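Minor fimbrium subunit Mfa5 (Porphyromonas gingivalis ATCC 33277, PDB 6TO1) serves as an accessory subunit of the minor fimbriae, pili that mediate biofilm formation and adhesion to host cells and to other oral bacteria. Local coordinates at residues 473-478 / 530-535; 580-585 / 626-631; 480-485 / 630-635. All coordinates share one frame; numbering follows the deposited sequence.

Interaction 1 (473-478 / 530-535); sequences ADLDYI and YGVIKR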
loop_
_atom_site.group_PDB
_atom_site.type_symbol
_atom_site.label_atom_id
_atom_site.label_comp_id
_atom_site.label_asym_id
_atom_site.label_seq_id
_atom_site.Cartn_x
_atom_site.Cartn_y
_atom_site.Cartn_z
ATOM N N ALA A 473 21.326 28.572 -8.877
ATOM C CA ALA A 473 22.558 28.891 -8.151
ATOM C C ALA A 473 22.678 30.403 -7.929
ATOM O O ALA A 473 22.414 31.194 -8.838
ATOM C CB ALA A 473 23.777 28.390 -8.912
ATOM N N ASP A 474 23.061 30.791 -6.707
ATOM C CA ASP A 474 23.324 32.185 -6.311
ATOM C C ASP A 474 24.835 32.391 -6.428
ATOM O O ASP A 474 25.606 32.015 -5.534
ATOM C CB ASP A 474 22.796 32.422 -4.902
ATOM C CG ASP A 474 23.074 33.807 -4.373
ATOM O OD1 ASP A 474 23.871 34.555 -4.964
ATOM O OD2 ASP A 474 22.483 34.130 -3.332
ATOM N N LEU A 475 25.270 32.925 -7.574
ATOM C CA LEU A 475 26.699 32.941 -7.880
ATOM C C LEU A 475 27.491 33.759 -6.863
ATOM O O LEU A 475 28.610 33.386 -6.493
ATOM C CB LEU A 475 26.923 33.499 -9.291
ATOM C CG LEU A 475 26.858 32.457 -10.407
ATOM C CD1 LEU A 475 25.446 31.882 -10.530
ATOM C CD2 LEU A 475 27.310 33.009 -11.765
ATOM N N ASP A 476 26.957 34.908 -6.444
ATOM C CA ASP A 476 27.719 35.757 -5.529
ATOM C C ASP A 476 27.851 35.099 -4.157
ATOM O O ASP A 476 28.898 35.199 -3.510
ATOM C CB ASP A 476 27.051 37.118 -5.381
ATOM C CG ASP A 476 27.189 37.995 -6.625
ATOM O OD1 ASP A 476 28.190 37.878 -7.354
ATOM O OD2 ASP A 476 26.278 38.810 -6.858
ATOM N N TYR A 477 26.799 34.426 -3.689
ATOM C CA TYR A 477 26.913 33.682 -2.437
ATOM C C TYR A 477 27.977 32.595 -2.538
ATOM O O TYR A 477 28.806 32.427 -1.630
ATOM C CB TYR A 477 25.564 33.072 -2.048
ATOM C CG TYR A 477 25.619 32.432 -0.688
ATOM C CD1 TYR A 477 25.250 33.140 0.453
ATOM C CD2 TYR A 477 26.078 31.136 -0.538
ATOM C CE1 TYR A 477 25.322 32.552 1.703
ATOM C CE2 TYR A 477 26.166 30.550 0.694
ATOM C CZ TYR A 477 25.775 31.251 1.807
ATOM O OH TYR A 477 25.871 30.639 3.027
ATOM N N ILE A 478 27.946 31.812 -3.622
ATOM C CA ILE A 478 28.926 30.749 -3.812
ATOM C C ILE A 478 30.330 31.337 -3.890
ATOM O O ILE A 478 31.277 30.801 -3.311
ATOM C CB ILE A 478 28.572 29.922 -5.067
ATOM C CG1 ILE A 478 27.236 29.181 -4.823
ATOM C CG2 ILE A 478 29.654 28.970 -5.421
ATOM C CD1 ILE A 478 26.632 28.608 -6.030
ATOM N N TYR A 530 27.708 27.814 -15.749
ATOM C CA TYR A 530 28.024 29.149 -16.262
ATOM C C TYR A 530 28.404 30.112 -15.152
ATOM O O TYR A 530 27.738 30.183 -14.121
ATOM C CB TYR A 530 26.821 29.751 -17.040
ATOM C CG TYR A 530 26.448 28.888 -18.217
ATOM C CD1 TYR A 530 27.013 29.093 -19.471
ATOM C CD2 TYR A 530 25.588 27.800 -18.054
ATOM C CE1 TYR A 530 26.714 28.257 -20.525
ATOM C CE2 TYR A 530 25.287 26.973 -19.094
ATOM C CZ TYR A 530 25.842 27.199 -20.327
ATOM O OH TYR A 530 25.525 26.360 -21.360
ATOM N N GLY A 531 29.447 30.908 -15.392
ATOM C CA GLY A 531 29.844 31.951 -14.479
ATOM C C GLY A 531 29.707 33.325 -15.115
ATOM O O GLY A 531 29.168 33.475 -16.218
ATOM N N VAL A 532 30.157 34.329 -14.364
ATOM C CA VAL A 532 30.142 35.710 -14.829
ATOM C C VAL A 532 31.450 36.386 -14.465
ATOM O O VAL A 532 32.163 35.970 -13.553
ATOM C CB VAL A 532 28.978 36.525 -14.241
ATOM C CG1 VAL A 532 27.645 35.938 -14.643
ATOM C CG2 VAL A 532 29.093 36.629 -12.721
ATOM N N ILE A 533 31.758 37.463 -15.193
ATOM C CA ILE A 533 32.864 38.346 -14.854
ATOM C C ILE A 533 32.321 39.760 -14.861
ATOM O O ILE A 533 31.833 40.237 -15.893
ATOM C CB ILE A 533 34.057 38.185 -15.813
ATOM C CG1 ILE A 533 34.706 36.830 -15.545
ATOM C CG2 ILE A 533 35.081 39.322 -15.625
ATOM C CD1 ILE A 533 35.769 36.374 -16.547
ATOM N N LYS A 534 32.317 40.387 -13.696
ATOM C CA LYS A 534 31.847 41.742 -13.540
ATOM C C LYS A 534 33.051 42.674 -13.665
ATOM O O LYS A 534 34.136 42.362 -13.163
ATOM C CB LYS A 534 31.188 41.930 -12.185
ATOM C CG LYS A 534 29.976 41.041 -11.977
ATOM C CD LYS A 534 29.245 41.428 -10.714
ATOM C CE LYS A 534 29.324 40.339 -9.647
ATOM N NZ LYS A 534 28.361 40.631 -8.524
ATOM N N ARG A 535 32.853 43.792 -14.356
ATOM C CA ARG A 535 33.857 44.848 -14.472
ATOM C C ARG A 535 33.367 46.064 -13.700
ATOM O O ARG A 535 32.239 46.525 -13.907
ATOM C CB ARG A 535 34.091 45.181 -15.946
ATOM C CG ARG A 535 34.651 43.996 -16.716
ATOM C CD ARG A 535 35.036 44.386 -18.152
ATOM N NE ARG A 535 33.850 44.512 -18.993
ATOM C CZ ARG A 535 33.865 44.509 -20.320
ATOM N NH1 ARG A 535 35.017 44.425 -20.979
ATOM N NH2 ARG A 535 32.726 44.586 -20.988
#

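Interaction 2 (580-585 / 626-631); sequences KWIKLD and IGISWK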
loop_
_atom_site.group_PDB
_atom_site.type_symbol
_atom_site.label_atom_id
_atom_site.label_comp_id
_atom_site.label_asym_id
_atom_site.label_seq_id
_atom_site.Cartn_x
_atom_site.Cartn_y
_atom_site.Cartn_z
ATOM N N LYS A 580 25.897 37.626 -20.387
ATOM C CA LYS A 580 26.911 37.566 -19.349
ATOM C C LYS A 580 27.366 36.177 -18.931
ATOM O O LYS A 580 28.299 36.089 -18.124
ATOM C CB LYS A 580 26.385 38.304 -18.102
ATOM C CG LYS A 580 25.130 37.663 -17.502
ATOM C CD LYS A 580 24.337 38.651 -16.681
ATOM C CE LYS A 580 23.929 38.078 -15.345
ATOM N NZ LYS A 580 22.946 38.967 -14.673
ATOM N N TRP A 581 26.805 35.097 -19.486
ATOM C CA TRP A 581 27.030 33.758 -18.935
ATOM C C TRP A 581 28.189 33.049 -19.627
ATOM O O TRP A 581 28.093 32.631 -20.786
ATOM C CB TRP A 581 25.739 32.935 -19.010
ATOM C CG TRP A 581 24.577 33.586 -18.381
ATOM C CD1 TRP A 581 23.543 34.207 -19.009
ATOM C CD2 TRP A 581 24.293 33.666 -16.980
ATOM N NE1 TRP A 581 22.651 34.691 -18.091
ATOM C CE2 TRP A 581 23.095 34.374 -16.836
ATOM C CE3 TRP A 581 24.960 33.229 -15.833
ATOM C CZ2 TRP A 581 22.526 34.636 -15.589
ATOM C CZ3 TRP A 581 24.396 33.505 -14.592
ATOM C CH2 TRP A 581 23.202 34.190 -14.480
ATOM N N ILE A 582 29.286 32.887 -18.896
ATOM C CA ILE A 582 30.507 32.278 -19.413
ATOM C C ILE A 582 30.470 30.791 -19.097
ATOM O O ILE A 582 30.446 30.399 -17.924
ATOM C CB ILE A 582 31.756 32.940 -18.806
ATOM C CG1 ILE A 582 31.704 34.446 -19.079
ATOM C CG2 ILE A 582 32.993 32.269 -19.288
ATOM C CD1 ILE A 582 32.722 35.255 -18.293
ATOM N N LYS A 583 30.486 29.971 -20.141
ATOM C CA LYS A 583 30.444 28.527 -19.970
ATOM C C LYS A 583 31.658 28.031 -19.200
ATOM O O LYS A 583 32.803 28.358 -19.529
ATOM C CB LYS A 583 30.386 27.851 -21.336
ATOM C CG LYS A 583 30.255 26.323 -21.278
ATOM C CD LYS A 583 29.562 25.807 -22.538
ATOM C CE LYS A 583 29.214 24.316 -22.426
ATOM N NZ LYS A 583 28.222 23.922 -23.468
ATOM N N LEU A 584 31.400 27.198 -18.192
ATOM C CA LEU A 584 32.421 26.713 -17.286
ATOM C C LEU A 584 32.831 25.292 -17.636
ATOM O O LEU A 584 32.044 24.524 -18.201
ATOM C CB LEU A 584 31.914 26.749 -15.845
ATOM C CG LEU A 584 31.583 28.115 -15.275
ATOM C CD1 LEU A 584 31.000 28.035 -13.882
ATOM C CD2 LEU A 584 32.850 29.016 -15.300
ATOM N N ASP A 585 34.076 24.941 -17.284
ATOM C CA ASP A 585 34.556 23.569 -17.419
ATOM C C ASP A 585 34.265 22.847 -16.107
ATOM O O ASP A 585 34.953 23.065 -15.099
ATOM C CB ASP A 585 36.044 23.523 -17.749
ATOM C CG ASP A 585 36.588 22.102 -17.810
ATOM O OD1 ASP A 585 35.805 21.135 -17.642
ATOM O OD2 ASP A 585 37.811 21.956 -18.027
ATOM N N ILE A 626 41.335 37.375 -15.180
ATOM C CA ILE A 626 40.269 37.133 -14.214
ATOM C C ILE A 626 39.835 35.676 -14.380
ATOM O O ILE A 626 39.548 35.236 -15.501
ATOM C CB ILE A 626 39.065 38.073 -14.413
ATOM C CG1 ILE A 626 39.503 39.539 -14.386
ATOM C CG2 ILE A 626 37.983 37.812 -13.346
ATOM C CD1 ILE A 626 39.917 40.062 -13.047
ATOM N N GLY A 627 39.767 34.948 -13.271
ATOM C CA GLY A 627 39.523 33.507 -13.301
ATOM C C GLY A 627 38.235 33.121 -12.591
ATOM O O GLY A 627 37.874 33.725 -11.578
ATOM N N ILE A 628 37.544 32.131 -13.160
ATOM C CA ILE A 628 36.289 31.616 -12.619
ATOM C C ILE A 628 36.273 30.095 -12.725
ATOM O O ILE A 628 37.007 29.486 -13.510
ATOM C CB ILE A 628 35.052 32.201 -13.342
ATOM C CG1 ILE A 628 35.151 31.978 -14.857
ATOM C CG2 ILE A 628 34.897 33.673 -13.014
ATOM C CD1 ILE A 628 33.969 32.525 -15.630
ATOM N N SER A 629 35.413 29.480 -11.906
ATOM C CA SER A 629 35.226 28.032 -11.931
ATOM C C SER A 629 33.814 27.727 -11.445
ATOM O O SER A 629 33.097 28.612 -10.978
ATOM C CB SER A 629 36.220 27.306 -11.032
ATOM O OG SER A 629 35.894 27.559 -9.655
ATOM N N TRP A 630 33.439 26.447 -11.482
ATOM C CA TRP A 630 32.134 26.064 -10.949
ATOM C C TRP A 630 32.030 26.279 -9.448
ATOM O O TRP A 630 30.918 26.477 -8.943
ATOM C CB TRP A 630 31.816 24.619 -11.314
ATOM C CG TRP A 630 32.576 23.552 -10.637
ATOM C CD1 TRP A 630 33.661 22.887 -11.119
ATOM C CD2 TRP A 630 32.253 22.943 -9.385
ATOM N NE1 TRP A 630 34.056 21.915 -10.233
ATOM C CE2 TRP A 630 33.211 21.938 -9.153
ATOM C CE3 TRP A 630 31.255 23.171 -8.423
ATOM C CZ2 TRP A 630 33.201 21.147 -8.005
ATOM C CZ3 TRP A 630 31.245 22.379 -7.276
ATOM C CH2 TRP A 630 32.216 21.381 -7.081
ATOM N N LYS A 631 33.149 26.292 -8.729
ATOM C CA LYS A 631 33.114 26.583 -7.303
ATOM C C LYS A 631 33.247 28.066 -6.989
ATOM O O LYS A 631 32.835 28.503 -5.910
ATOM C CB LYS A 631 34.226 25.822 -6.577
ATOM C CG LYS A 631 34.174 24.315 -6.765
ATOM C CD LYS A 631 35.315 23.625 -6.017
ATOM C CE LYS A 631 34.888 23.156 -4.630
ATOM N NZ LYS A 631 34.431 24.265 -3.766
HETATM O O HOH W 1 35.360 24.867 -13.253
#

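Interaction 3 (480-485 / 630-635); sequences NNDIPV and WKKPAG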
loop_
_atom_site.group_PDB
_atom_site.type_symbol
_atom_site.label_atom_id
_atom_site.label_comp_id
_atom_site.label_asym_id
_atom_site.label_seq_id
_atom_site.Cartn_x
_atom_site.Cartn_y
_atom_site.Cartn_z
ATOM N N ASN A 480 31.399 34.033 -2.414
ATOM C CA ASN A 480 31.787 34.605 -1.139
ATOM C C ASN A 480 31.823 33.605 0.004
ATOM O O ASN A 480 32.157 33.996 1.129
ATOM C CB ASN A 480 30.830 35.741 -0.795
ATOM C CG ASN A 480 30.941 36.897 -1.762
ATOM O OD1 ASN A 480 31.963 37.083 -2.387
ATOM N ND2 ASN A 480 29.862 37.632 -1.928
ATOM N N ASN A 481 31.515 32.334 -0.247
ATOM C CA ASN A 481 31.469 31.345 0.819
ATOM C C ASN A 481 32.134 30.066 0.350
ATOM O O ASN A 481 31.884 29.607 -0.769
ATOM C CB ASN A 481 30.024 31.060 1.231
ATOM C CG ASN A 481 29.413 32.200 2.008
ATOM O OD1 ASN A 481 29.564 32.280 3.217
ATOM N ND2 ASN A 481 28.747 33.121 1.305
ATOM N N ASP A 482 32.949 29.472 1.224
ATOM C CA ASP A 482 33.644 28.234 0.899
ATOM C C ASP A 482 32.747 27.049 1.256
ATOM O O ASP A 482 32.976 26.311 2.211
ATOM C CB ASP A 482 34.983 28.184 1.622
ATOM C CG ASP A 482 35.969 29.193 1.058
ATOM O OD1 ASP A 482 35.956 29.402 -0.170
ATOM O OD2 ASP A 482 36.729 29.795 1.834
ATOM N N ILE A 483 31.708 26.883 0.442
ATOM C CA ILE A 483 30.728 25.807 0.663
ATOM C C ILE A 483 31.393 24.449 0.500
ATOM O O ILE A 483 32.108 24.212 -0.493
ATOM C CB ILE A 483 29.547 25.949 -0.311
ATOM C CG1 ILE A 483 28.749 27.201 0.026
ATOM C CG2 ILE A 483 28.685 24.669 -0.273
ATOM C CD1 ILE A 483 27.795 27.592 -1.090
ATOM N N PRO A 484 31.132 23.485 1.380
ATOM C CA PRO A 484 31.686 22.143 1.176
ATOM C C PRO A 484 31.001 21.400 0.037
ATOM O O PRO A 484 29.831 21.620 -0.273
ATOM C CB PRO A 484 31.424 21.442 2.515
ATOM C CG PRO A 484 30.157 22.081 3.009
ATOM C CD PRO A 484 30.244 23.550 2.560
ATOM N N VAL A 485 31.737 20.502 -0.574
ATOM C CA VAL A 485 31.172 19.646 -1.604
ATOM C C VAL A 485 30.678 18.356 -0.959
ATOM O O VAL A 485 31.060 18.012 0.159
ATOM C CB VAL A 485 32.182 19.336 -2.721
ATOM C CG1 VAL A 485 32.539 20.616 -3.479
ATOM C CG2 VAL A 485 33.422 18.679 -2.171
ATOM N N TRP A 630 33.439 26.447 -11.482
ATOM C CA TRP A 630 32.134 26.064 -10.949
ATOM C C TRP A 630 32.030 26.279 -9.448
ATOM O O TRP A 630 30.918 26.477 -8.943
ATOM C CB TRP A 630 31.816 24.619 -11.314
ATOM C CG TRP A 630 32.576 23.552 -10.637
ATOM C CD1 TRP A 630 33.661 22.887 -11.119
ATOM C CD2 TRP A 630 32.253 22.943 -9.385
ATOM N NE1 TRP A 630 34.056 21.915 -10.233
ATOM C CE2 TRP A 630 33.211 21.938 -9.153
ATOM C CE3 TRP A 630 31.255 23.171 -8.423
ATOM C CZ2 TRP A 630 33.201 21.147 -8.005
ATOM C CZ3 TRP A 630 31.245 22.379 -7.276
ATOM C CH2 TRP A 630 32.216 21.381 -7.081
ATOM N N LYS A 631 33.149 26.292 -8.729
ATOM C CA LYS A 631 33.114 26.583 -7.303
ATOM C C LYS A 631 33.247 28.066 -6.989
ATOM O O LYS A 631 32.835 28.503 -5.910
ATOM C CB LYS A 631 34.226 25.822 -6.577
ATOM C CG LYS A 631 34.174 24.315 -6.765
ATOM C CD LYS A 631 35.315 23.625 -6.017
ATOM C CE LYS A 631 34.888 23.156 -4.630
ATOM N NZ LYS A 631 34.431 24.265 -3.766
ATOM N N LYS A 632 33.828 28.851 -7.890
ATOM C CA LYS A 632 34.024 30.284 -7.675
ATOM C C LYS A 632 33.626 30.959 -8.980
ATOM O O LYS A 632 34.474 31.284 -9.817
ATOM C CB LYS A 632 35.475 30.582 -7.284
ATOM C CG LYS A 632 35.860 30.022 -5.916
ATOM C CD LYS A 632 35.013 30.624 -4.791
ATOM C CE LYS A 632 35.382 30.005 -3.421
ATOM N NZ LYS A 632 34.420 30.477 -2.377
ATOM N N PRO A 633 32.326 31.159 -9.198
ATOM C CA PRO A 633 31.832 31.446 -10.552
ATOM C C PRO A 633 31.614 32.913 -10.872
ATOM O O PRO A 633 31.085 33.191 -11.951
ATOM C CB PRO A 633 30.486 30.712 -10.542
ATOM C CG PRO A 633 29.973 31.025 -9.150
ATOM C CD PRO A 633 31.218 30.816 -8.275
ATOM N N ALA A 634 31.967 33.829 -9.968
ATOM C CA ALA A 634 31.697 35.258 -10.140
ATOM C C ALA A 634 33.005 36.028 -9.964
ATOM O O ALA A 634 33.402 36.372 -8.845
ATOM C CB ALA A 634 30.631 35.741 -9.148
ATOM N N GLY A 635 33.701 36.255 -11.065
ATOM C CA GLY A 635 34.886 37.078 -11.020
ATOM C C GLY A 635 34.564 38.564 -11.016
ATOM O O GLY A 635 33.484 39.015 -11.427
HETATM O O HOH W 2 36.042 26.463 -1.811
HETATM O O HOH W 3 34.423 22.996 -0.869
#

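Interaction 1 (473-478 / 530-535)
Leu475 and Asp476, at the start of helix 475-480, meet the strand 530-535 in two different ways, one apolar and one ionic. The branch of Leu475 that does the touching is CD2, which rests against the strand backbone: it lies 3.7 Å from Tyr530 O and 3.9 Å from Gly531 CA. Gly531 has no side chain, and the methyl comes close to the main chain there. The same CD2 also reaches the next residue, 4.1 Å from Val532 CG1, with the other valine methyl, CG2, equally near.

The ionic half belongs to Lys534 and Asp476. Lys534 starts with CG anti to the carbonyl carbon (chi1 -61°), a bend at chi3 (-113°) turns CE, and NZ meets the carboxylate of Asp476 tip to tip. Lys534 NZ donates to Asp476 OD1 at 3.0 Å on the syn side, 27° out of the carboxylate plane; a second, weak bond reaches Asp476 OD2 at 3.2 Å. The ammonium sits nearer OD1, and the weak second bond would be expected to restrain the carboxylate's rotation.

The example illustrates how a capped helix start is set against a sheet. Asp474 is the N-cap, and Tyr477 N donates to Asp474 OD1 at 3.2 Å, meeting the oxygen from above the carboxylate plane. The negative charge of Asp476, also in the first turn, would be expected to suit the positive end of the helix.

Helix 475-480 follows strand 463-473 after the single residue Asp474, while strand 530-539 belongs to another sheet, in which it pairs antiparallel with strands 565-568 and 582-583 and parallel with strand 634-643. Pro633, just before that last strand, and Ala634, its first residue, pack against Leu475 and Asp476 respectively, and Tyr530 O accepts a hydrogen bond from Asn109.

Interaction 2 (580-585 / 626-631)
Ile628 sets its CD1 methyl against both Ile582 and Leu584, joining two beta layers: strand 624-628, paired with strand 592-596, lies over strand 582-583 of the larger mixed sheet. The touching parts run 60° apart and share no direct hydrogen bond, as in the face packing of separate sheets rather than in strand pairing.

The apolar contacts centre on Ile628 CD1. Ile628 CG1 lies between the backbone N and the carbonyl carbon (chi1 54°). The isoleucine side chain crosses those of Ile582 and Leu584 at about a right angle. Ile628 CD1 lies 3.8 Å from Ile582 CG2 and 3.7 Å from Leu584 CD2. The two leucine methyls divide the work: Leu584 CD1 turns to the backbone beyond the strand, 3.6 Å from Ser629 O and 3.7 Å from Trp630 CA. The indole of Trp630 leads away from this contact, and its ring meets Phe498 edge-to-face.

Polar contacts gather where both segments leave their strands. Trp630 NE1 is bonded to Glu589. Asp585 gives its carboxylate to Thr587, and only its main chain faces Trp630, with Asp585 O near the ring plane beside CD1. A water completes the junction, donating to Asp585 O at 2.6 Å and accepting from Trp630 N at 3.1 Å.

Interaction 3 (480-485 / 630-635)
Lys632 reaches Asp482 through a bent chain: CG stands anti to the carbonyl carbon (chi1 -67°), and a turn at chi2 (-61°) places CD before the remainder runs extended. Asp482 also has CG anti to its carbonyl carbon, and the two side chains cross at about a right angle. Lys632 NZ donates to Asp482 OD1 at 2.9 Å, a salt bridge on the anti side of the carboxylate, 32° out of its plane. It also bonds weakly to Asn481 O at 3.1 Å.

Asp482 is the centre of an inverse gamma turn, so Asn481 O receives a weak bond from Ile483 N as well. One ammonium thereby bridges the side chain and the backbone of this turn.

Farther along, contact is apolar: Val485 CG1 comes 3.7 Å from Trp630 CH2, at the ring edge and near its plane. Lys631 is modelled in two conformers; in one, its CE lies 3.6 Å from Val485 CG1 and a water links its NZ to Ile483 O, contacts that remain doubtful.

The loop 480-485 leaves helix 475-480, and carbonyls near the end of that helix turn to the same lysine: Lys632 NZ bonds to Gln479 O and, weakly, to Ile478 O. Pro633 packs on Ile478 and Gln479 as the chain enters strand 634-643, while Phe498 of strand 498-499 touches Ile483 and Val485.

From the N terminus, the chain leaves strand 463-473, forms helix 475-480 and continues through the loop 480-485. Interaction 1 closes first, bringing the helix to strand 530-539 across 51 intervening residues. Interaction 3 opens within that span and closes only at 630-635, so the two cross, with 144 residues between the segments of the latter. Interaction 2 opens after interaction 1 has closed, spans 40 residues, and ends on the stretch where interaction 3 also ends; the two share Trp630 and Lys631. Backbone bonds of strand 530-539 tie all three: Gly531 pairs with Ile582, and Val532 with Pro633. Strand 530-539 thus joins 582-583 and 633-635 directly; the loop and strand 624-628 connect through those neighbours.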